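Local coordinates for protein melanophilin (Mus musculus, PDB 2ZET) that links melanosome-bound RAB27A to the motor protein MYO5A as a Rab effector in melanosome transport, at residues T69-C74 and F94-C99. Residues are numbered along the deposited sequence; the frame is centred on the assembly and turned at random.
Sequences THCARC and FVCKSC. With ZN (zinc ion), chain H.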
ATOM      1  N   THR B  69      21.283 -33.530  12.446  1.00 63.86           N
ATOM      2  CA  THR B  69      20.462 -33.985  13.561  1.00 63.19           C
ATOM      3  C   THR B  69      19.684 -32.885  14.280  1.00 60.36           C
ATOM      4  O   THR B  69      18.674 -33.149  14.931  1.00 57.04           O
ATOM      5  CB  THR B  69      21.335 -34.746  14.610  1.00 67.67           C
ATOM      6  OG1 THR B  69      22.533 -34.001  14.879  1.00 71.23           O
ATOM      7  CG2 THR B  69      21.720 -36.125  14.090  1.00 55.65           C
ATOM      8  N   HIS B  70      20.146 -31.649  14.163  1.00 59.75           N
ATOM      9  CA  HIS B  70      19.485 -30.547  14.848  1.00 57.89           C
ATOM     10  C   HIS B  70      18.934 -29.482  13.898  1.00 58.27           C
ATOM     11  O   HIS B  70      19.559 -29.177  12.879  1.00 67.52           O
ATOM     12  CB  HIS B  70      20.486 -29.905  15.810  1.00 50.92           C
ATOM     13  CG  HIS B  70      20.992 -30.835  16.866  1.00 51.04           C
ATOM     14  ND1 HIS B  70      20.517 -30.824  18.158  1.00 50.75           N
ATOM     15  CD2 HIS B  70      21.905 -31.831  16.811  1.00 51.55           C
ATOM     16  CE1 HIS B  70      21.116 -31.771  18.856  1.00 48.59           C
ATOM     17  NE2 HIS B  70      21.962 -32.399  18.061  1.00 43.21           N
ATOM     18  N   CYS B  71      17.767 -28.919  14.225  1.00 55.35           N
ATOM     19  CA  CYS B  71      17.179 -27.852  13.404  1.00 59.53           C
ATOM     20  C   CYS B  71      18.174 -26.693  13.311  1.00 60.55           C
ATOM     21  O   CYS B  71      18.766 -26.290  14.321  1.00 58.53           O
ATOM     22  CB  CYS B  71      15.874 -27.325  14.014  1.00 52.76           C
ATOM     23  SG  CYS B  71      15.210 -25.871  13.146  1.00 50.12           S
ATOM     24  N   ALA B  72      18.344 -26.161  12.104  1.00 58.19           N
ATOM     25  CA  ALA B  72      19.277 -25.064  11.862  1.00 62.63           C
ATOM     26  C   ALA B  72      18.901 -23.756  12.566  1.00 62.05           C
ATOM     27  O   ALA B  72      19.743 -22.880  12.760  1.00 63.90           O
ATOM     28  CB  ALA B  72      19.407 -24.829  10.355  1.00 52.25           C
ATOM     29  N   ARG B  73      17.643 -23.639  12.966  1.00 63.89           N
ATOM     30  CA  ARG B  73      17.160 -22.433  13.610  1.00 61.38           C
ATOM     31  C   ARG B  73      17.058 -22.552  15.126  1.00 61.28           C
ATOM     32  O   ARG B  73      17.715 -21.811  15.836  1.00 73.46           O
ATOM     33  CB  ARG B  73      15.800 -22.078  13.023  1.00 74.37           C
ATOM     34  CG  ARG B  73      15.462 -20.599  12.995  1.00 78.94           C
ATOM     35  CD  ARG B  73      15.473 -19.989  14.369  1.00 85.57           C
ATOM     36  NE  ARG B  73      14.530 -18.885  14.460  1.00 89.66           N
ATOM     37  CZ  ARG B  73      14.445 -18.066  15.501  1.00 96.37           C
ATOM     38  NH1 ARG B  73      15.261 -18.221  16.550  1.00 78.20           N
ATOM     39  NH2 ARG B  73      13.532 -17.098  15.493  1.00 98.83           N
ATOM     40  N   CYS B  74      16.236 -23.472  15.627  1.00 60.52           N
ATOM     41  CA  CYS B  74      16.078 -23.633  17.071  1.00 55.63           C
ATOM     42  C   CYS B  74      17.055 -24.623  17.710  1.00 53.58           C
ATOM     43  O   CYS B  74      17.127 -24.733  18.930  1.00 48.75           O
ATOM     44  CB  CYS B  74      14.628 -24.019  17.418  1.00 57.71           C
ATOM     45  SG  CYS B  74      14.037 -25.683  16.945  1.00 65.51           S
ATOM     46  N   PHE B  94      18.287 -27.748   6.833  1.00 60.54           N
ATOM     47  CA  PHE B  94      17.031 -28.269   7.339  1.00 59.20           C
ATOM     48  C   PHE B  94      16.604 -27.573   8.601  1.00 53.70           C
ATOM     49  O   PHE B  94      17.432 -27.121   9.379  1.00 59.51           O
ATOM     50  CB  PHE B  94      17.124 -29.769   7.606  1.00 66.26           C
ATOM     51  CG  PHE B  94      17.506 -30.573   6.406  1.00 73.48           C
ATOM     52  CD1 PHE B  94      18.797 -30.498   5.883  1.00 79.83           C
ATOM     53  CD2 PHE B  94      16.581 -31.413   5.800  1.00 78.19           C
ATOM     54  CE1 PHE B  94      19.167 -31.252   4.774  1.00 79.23           C
ATOM     55  CE2 PHE B  94      16.937 -32.173   4.687  1.00 85.50           C
ATOM     56  CZ  PHE B  94      18.235 -32.091   4.173  1.00 87.29           C
ATOM     57  N   VAL B  95      15.297 -27.501   8.795  1.00 47.45           N
ATOM     58  CA  VAL B  95      14.719 -26.867   9.963  1.00 55.95           C
ATOM     59  C   VAL B  95      13.384 -27.533  10.267  1.00 58.66           C
ATOM     60  O   VAL B  95      12.793 -28.175   9.395  1.00 61.31           O
ATOM     61  CB  VAL B  95      14.480 -25.376   9.715  1.00 57.38           C
ATOM     62  CG1 VAL B  95      15.764 -24.712   9.303  1.00 52.86           C
ATOM     63  CG2 VAL B  95      13.448 -25.202   8.634  1.00 54.75           C
ATOM     64  N   CYS B  96      12.902 -27.371  11.497  1.00 54.75           N
ATOM     65  CA  CYS B  96      11.637 -27.975  11.881  1.00 53.30           C
ATOM     66  C   CYS B  96      10.478 -27.193  11.292  1.00 55.77           C
ATOM     67  O   CYS B  96      10.659 -26.097  10.768  1.00 49.95           O
ATOM     68  CB  CYS B  96      11.505 -28.057  13.414  1.00 52.21           C
ATOM     69  SG  CYS B  96      11.149 -26.526  14.344  1.00 55.90           S
ATOM     70  N   LYS B  97       9.287 -27.776  11.371  1.00 59.13           N
ATOM     71  CA  LYS B  97       8.084 -27.135  10.860  1.00 63.47           C
ATOM     72  C   LYS B  97       7.918 -25.743  11.468  1.00 65.42           C
ATOM     73  O   LYS B  97       7.666 -24.763  10.766  1.00 71.97           O
ATOM     74  CB  LYS B  97       6.852 -27.991  11.195  1.00 65.90           C
ATOM     75  CG  LYS B  97       5.505 -27.404  10.733  1.00 73.57           C
ATOM     76  CD  LYS B  97       4.306 -28.247  11.189  1.00 69.04           C
ATOM     77  CE  LYS B  97       2.985 -27.526  10.920  1.00 72.42           C
ATOM     78  NZ  LYS B  97       1.802 -28.307  11.390  1.00 77.54           N
ATOM     79  N   SER B  98       8.075 -25.663  12.781  1.00 65.59           N
ATOM     80  CA  SER B  98       7.915 -24.405  13.497  1.00 63.78           C
ATOM     81  C   SER B  98       8.842 -23.288  13.036  1.00 58.15           C
ATOM     82  O   SER B  98       8.509 -22.117  13.165  1.00 65.63           O
ATOM     83  CB  SER B  98       8.120 -24.647  14.990  1.00 68.22           C
ATOM     84  OG  SER B  98       7.566 -25.899  15.375  1.00 80.13           O
ATOM     85  N   CYS B  99       9.997 -23.648  12.496  1.00 54.85           N
ATOM     86  CA  CYS B  99      10.969 -22.659  12.046  1.00 56.68           C
ATOM     87  C   CYS B  99      10.983 -22.504  10.533  1.00 54.92           C
ATOM     88  O   CYS B  99      11.836 -21.821   9.967  1.00 54.59           O
ATOM     89  CB  CYS B  99      12.367 -23.049  12.535  1.00 59.97           C
ATOM     90  SG  CYS B  99      12.509 -23.249  14.324  1.00 64.41           S
TER
HETATM   91 ZN    ZN H 302      13.440 -25.490  14.704  1.00 61.16          ZN
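A four-cysteine zinc site of the FYVE-type zinc finger joins residues 69-74 to residues 94-99, each giving one CxxC pair: C71 and C74 from the first, C96 and C99 from the second. All four SG atoms bind the zinc ion, with C71 SG at 2.4 Å and C99 SG at 2.5 Å from the metal. The C71 thiolate does more than hold zinc. With SG anti to its own backbone N (chi1 173°), it reaches across to V95 and C96 and accepts a hydrogen bond from C96 N, which lies 3.2 Å from C71 SG at an N-H...S angle of 158°. Within its own CxxC loop the same sulfur also accepts hydrogen bonds from R73 N (R73 N to C71 SG 3.3 Å) and, weakly, from C74 N. These N-H groups would be expected to temper the negative charge gathered on the sulfur. Beside the metal, the backbones are tied by a hydrogen bond from A72 N to F94 O (3.0 Å), in the carbonyl plane. A72 CB packs on V95 CG1 at 3.8 Å, and the aliphatic start of R73 approaches C99, CB to CB 3.6 Å. F94 and V95 form a short strand antiparallel to strand 86-87, where V95 pairs with R86 through the backbone, while C99 bonds through its backbone to D112 at the start of helix 112-124, whose P113 is touched by R73.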